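Local coordinates for protein peptidoglycan glycosyltransferase (Eggerthella lenta, PDB 4MNR) that belongs to the penicillin-binding proteins, cell-wall enzymes, and is represented here by its transpeptidase domain, whose fold is related to that of the beta-lactamases, at residues F245-L257 with K289-E301. Numbering follows the deposited sequence. Where two conformers were deposited one is given.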
# COMPACT_ATOMS: atom_id res chain seq x y z
N PHE A 245 -11.79 9.21 -16.90
CA PHE A 245 -11.56 9.69 -15.54
C PHE A 245 -11.11 11.16 -15.49
O PHE A 245 -11.45 11.88 -14.55
CB PHE A 245 -10.66 8.74 -14.74
CG PHE A 245 -11.42 7.60 -14.15
CD1 PHE A 245 -11.76 6.50 -14.92
CD2 PHE A 245 -11.89 7.67 -12.84
CE1 PHE A 245 -12.52 5.47 -14.38
CE2 PHE A 245 -12.65 6.64 -12.29
CZ PHE A 245 -12.96 5.53 -13.07
N GLY A 246 -10.40 11.61 -16.52
CA GLY A 246 -10.02 13.00 -16.62
C GLY A 246 -11.24 13.89 -16.70
O GLY A 246 -11.35 14.90 -15.99
N GLN A 247 -12.18 13.52 -17.56
CA GLN A 247 -13.42 14.27 -17.70
C GLN A 247 -14.23 14.24 -16.42
O GLN A 247 -14.86 15.24 -16.06
CB GLN A 247 -14.25 13.70 -18.85
CG GLN A 247 -13.61 13.90 -20.21
CD GLN A 247 -14.41 13.22 -21.30
OE1 GLN A 247 -15.33 13.82 -21.87
NE2 GLN A 247 -14.08 11.96 -21.57
N LEU A 248 -14.24 13.09 -15.75
CA LEU A 248 -14.96 12.96 -14.49
C LEU A 248 -14.35 13.88 -13.43
O LEU A 248 -15.08 14.53 -12.69
CB LEU A 248 -14.98 11.48 -14.04
CG LEU A 248 -15.60 11.21 -12.67
CD1 LEU A 248 -17.08 11.61 -12.63
CD2 LEU A 248 -15.40 9.72 -12.32
N GLY A 249 -13.03 13.98 -13.39
CA GLY A 249 -12.35 14.91 -12.50
C GLY A 249 -12.75 16.36 -12.72
O GLY A 249 -13.04 17.08 -11.76
N VAL A 250 -12.77 16.79 -13.98
CA VAL A 250 -13.18 18.15 -14.30
C VAL A 250 -14.65 18.36 -13.92
O VAL A 250 -15.02 19.42 -13.43
CB VAL A 250 -12.97 18.45 -15.79
CG1 VAL A 250 -13.70 19.73 -16.20
CG2 VAL A 250 -11.48 18.54 -16.10
N GLU A 251 -15.47 17.34 -14.14
CA GLU A 251 -16.89 17.47 -13.82
C GLU A 251 -17.11 17.61 -12.31
O GLU A 251 -17.93 18.44 -11.87
CB GLU A 251 -17.69 16.30 -14.37
CG GLU A 251 -19.17 16.41 -14.08
CD GLU A 251 -20.01 15.43 -14.86
OE1 GLU A 251 -19.43 14.58 -15.57
OE2 GLU A 251 -21.26 15.50 -14.76
N MSE A 252 -16.40 16.83 -11.51
CA MSE A 252 -16.59 16.91 -10.06
C MSE A 252 -15.93 18.15 -9.47
O MSE A 252 -16.40 18.68 -8.46
CB MSE A 252 -16.14 15.63 -9.34
CG MSE A 252 -14.64 15.49 -9.15
SE MSE A 252 -14.22 14.00 -7.94
CE MSE A 252 -15.07 12.55 -8.94
N GLY A 253 -14.86 18.62 -10.11
CA GLY A 253 -14.21 19.83 -9.66
C GLY A 253 -13.17 19.58 -8.59
O GLY A 253 -13.16 18.54 -7.92
N ALA A 254 -12.29 20.57 -8.41
CA ALA A 254 -11.16 20.43 -7.51
C ALA A 254 -11.56 20.23 -6.05
O ALA A 254 -11.00 19.37 -5.37
CB ALA A 254 -10.23 21.64 -7.65
N ASP A 255 -12.53 21.02 -5.58
CA ASP A 255 -12.95 20.93 -4.17
C ASP A 255 -13.36 19.50 -3.82
O ASP A 255 -12.90 18.94 -2.82
CB ASP A 255 -14.11 21.88 -3.88
CG ASP A 255 -13.70 23.35 -3.96
OD1 ASP A 255 -12.60 23.70 -3.49
OD2 ASP A 255 -14.50 24.15 -4.49
N LYS A 256 -14.21 18.90 -4.66
CA LYS A 256 -14.71 17.55 -4.39
C LYS A 256 -13.62 16.49 -4.53
O LYS A 256 -13.58 15.54 -3.76
CB LYS A 256 -15.86 17.18 -5.33
CG LYS A 256 -17.22 17.76 -4.96
CD LYS A 256 -18.30 17.13 -5.83
CE LYS A 256 -19.69 17.66 -5.49
NZ LYS A 256 -19.85 19.08 -5.89
N LEU A 257 -12.74 16.65 -5.52
CA LEU A 257 -11.72 15.62 -5.70
C LEU A 257 -10.74 15.63 -4.53
O LEU A 257 -10.38 14.58 -4.00
CB LEU A 257 -10.99 15.75 -7.04
CG LEU A 257 -9.90 14.69 -7.24
CD1 LEU A 257 -10.48 13.26 -7.28
CD2 LEU A 257 -9.07 14.97 -8.49
N LYS A 289 -6.67 25.99 -10.69
CA LYS A 289 -5.92 26.77 -11.66
C LYS A 289 -5.55 26.00 -12.93
O LYS A 289 -5.25 26.60 -13.96
CB LYS A 289 -4.65 27.32 -11.02
CG LYS A 289 -4.92 28.34 -9.93
CD LYS A 289 -3.63 28.74 -9.23
CE LYS A 289 -3.88 29.83 -8.20
NZ LYS A 289 -2.61 30.36 -7.65
N SER A 290 -5.54 24.67 -12.85
CA SER A 290 -5.15 23.84 -13.98
C SER A 290 -6.07 22.65 -14.16
O SER A 290 -5.88 21.63 -13.49
CB SER A 290 -3.71 23.34 -13.81
OG SER A 290 -3.34 22.49 -14.89
N PRO A 291 -7.06 22.76 -15.07
CA PRO A 291 -7.93 21.63 -15.42
C PRO A 291 -7.13 20.41 -15.87
O PRO A 291 -7.55 19.29 -15.63
CB PRO A 291 -8.74 22.17 -16.60
CG PRO A 291 -8.81 23.63 -16.35
CD PRO A 291 -7.50 24.01 -15.71
N TRP A 292 -6.00 20.65 -16.52
CA TRP A 292 -5.14 19.56 -16.96
C TRP A 292 -4.58 18.79 -15.76
O TRP A 292 -4.60 17.56 -15.73
CB TRP A 292 -4.02 20.12 -17.83
CG TRP A 292 -3.06 19.09 -18.32
CD1 TRP A 292 -3.26 18.19 -19.32
CD2 TRP A 292 -1.72 18.88 -17.84
NE1 TRP A 292 -2.13 17.42 -19.49
CE2 TRP A 292 -1.17 17.84 -18.60
CE3 TRP A 292 -0.94 19.49 -16.85
CZ2 TRP A 292 0.12 17.37 -18.39
CZ3 TRP A 292 0.34 19.02 -16.64
CH2 TRP A 292 0.86 17.97 -17.41
N GLU A 293 -4.08 19.52 -14.76
CA GLU A 293 -3.58 18.87 -13.54
C GLU A 293 -4.71 18.14 -12.81
O GLU A 293 -4.52 17.05 -12.27
CB GLU A 293 -2.90 19.89 -12.61
CG GLU A 293 -2.18 19.21 -11.44
CD GLU A 293 -1.53 20.19 -10.46
OE1 GLU A 293 -1.34 21.38 -10.81
OE2 GLU A 293 -1.19 19.77 -9.32
N LEU A 294 -5.90 18.75 -12.81
CA LEU A 294 -7.06 18.16 -12.14
C LEU A 294 -7.48 16.86 -12.82
O LEU A 294 -7.73 15.83 -12.17
CB LEU A 294 -8.22 19.16 -12.15
CG LEU A 294 -9.59 18.62 -11.71
CD1 LEU A 294 -9.55 18.04 -10.29
CD2 LEU A 294 -10.63 19.74 -11.77
N ALA A 295 -7.52 16.89 -14.15
CA ALA A 295 -7.90 15.71 -14.92
C ALA A 295 -6.94 14.56 -14.68
O ALA A 295 -7.35 13.43 -14.43
CB ALA A 295 -7.95 16.06 -16.40
N TRP A 296 -5.64 14.84 -14.74
CA TRP A 296 -4.65 13.79 -14.48
C TRP A 296 -4.66 13.29 -13.04
O TRP A 296 -4.47 12.10 -12.79
CB TRP A 296 -3.25 14.27 -14.88
CG TRP A 296 -2.94 14.02 -16.33
CD1 TRP A 296 -2.66 14.95 -17.29
CD2 TRP A 296 -2.86 12.74 -16.97
NE1 TRP A 296 -2.40 14.33 -18.49
CE2 TRP A 296 -2.53 12.97 -18.32
CE3 TRP A 296 -3.05 11.43 -16.54
CZ2 TRP A 296 -2.38 11.93 -19.24
CZ3 TRP A 296 -2.90 10.39 -17.46
CH2 TRP A 296 -2.57 10.66 -18.79
N ALA A 297 -4.89 14.18 -12.08
CA ALA A 297 -4.97 13.75 -10.69
C ALA A 297 -6.11 12.76 -10.50
O ALA A 297 -5.99 11.78 -9.76
CB ALA A 297 -5.15 14.95 -9.75
N ALA A 298 -7.23 13.01 -11.18
CA ALA A 298 -8.38 12.10 -11.08
C ALA A 298 -8.03 10.73 -11.62
O ALA A 298 -8.61 9.72 -11.20
CB ALA A 298 -9.59 12.68 -11.82
N ALA A 299 -7.07 10.68 -12.53
CA ALA A 299 -6.61 9.42 -13.10
C ALA A 299 -5.40 8.87 -12.37
O ALA A 299 -4.80 7.88 -12.79
CB ALA A 299 -6.28 9.59 -14.57
N GLY A 300 -5.01 9.51 -11.27
CA GLY A 300 -3.94 8.99 -10.46
C GLY A 300 -2.52 9.44 -10.79
O GLY A 300 -1.56 8.91 -10.22
N GLU A 301 -2.36 10.41 -11.69
CA GLU A 301 -1.03 10.87 -12.05
C GLU A 301 -0.74 12.26 -11.47
O GLU A 301 -1.49 13.20 -11.71
CB GLU A 301 -0.84 10.90 -13.57
CG GLU A 301 -0.78 9.50 -14.20
CD GLU A 301 0.50 8.75 -13.86
OE1 GLU A 301 1.42 9.33 -13.24
OE2 GLU A 301 0.59 7.56 -14.23
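Ala298 and Ala295 bring the helix 291-298 down onto Gly246 and Gly249, where the helix 242-263 has bare backbone. The methyl of Ala298 lies against Gly249, its CB 3.6 Å from Gly249 CA and 3.4 Å from the carbonyl O of Phe245. One turn back, Ala295 CB rests 3.7 Å from Gly246 CA, and Gly246 offers a CA-H...O contact to the carbonyl of Ala295 (CA to O 3.5 Å, 151° at the hydrogen). With glycine on one side and alanine on the other, the axes of 245-257 and 291-298 approach to 7.1 Å, with 118° between their N-to-C directions.

Leu294 is a knob into the hole formed by Gly249, Val250, Gly253 and Ala254. With CG anti to the backbone N (chi1 170°), it reaches over this kinked stretch and sets CD2 3.8 Å from Ala254 N. Its other branch, CD1, meets Leu257 CD2 at 3.6 Å; the two side chains lie alongside one another and run opposite ways, and the same Leu257 methyl also touches Ala297 and Ala298. At the exposed margin Val250 CG2 packs over Ala295 CB and the carbonyl of Pro291.

Further out, Ser290 OG caps the shorter helix by accepting from Glu293 N, and Glu293 is salt-bridged to Arg311. A Schellman motif at Gly300 closes the other end, while Ala298 O is hydrogen-bonded to Thr191 OG1 of helix 188-197. Within the transpeptidase domain, then, the two helices are joined by close apolar packing and one CA-H...O contact, while several of their polar groups, such as Glu293 and Ala298 O, are held by neighbouring parts of the fold.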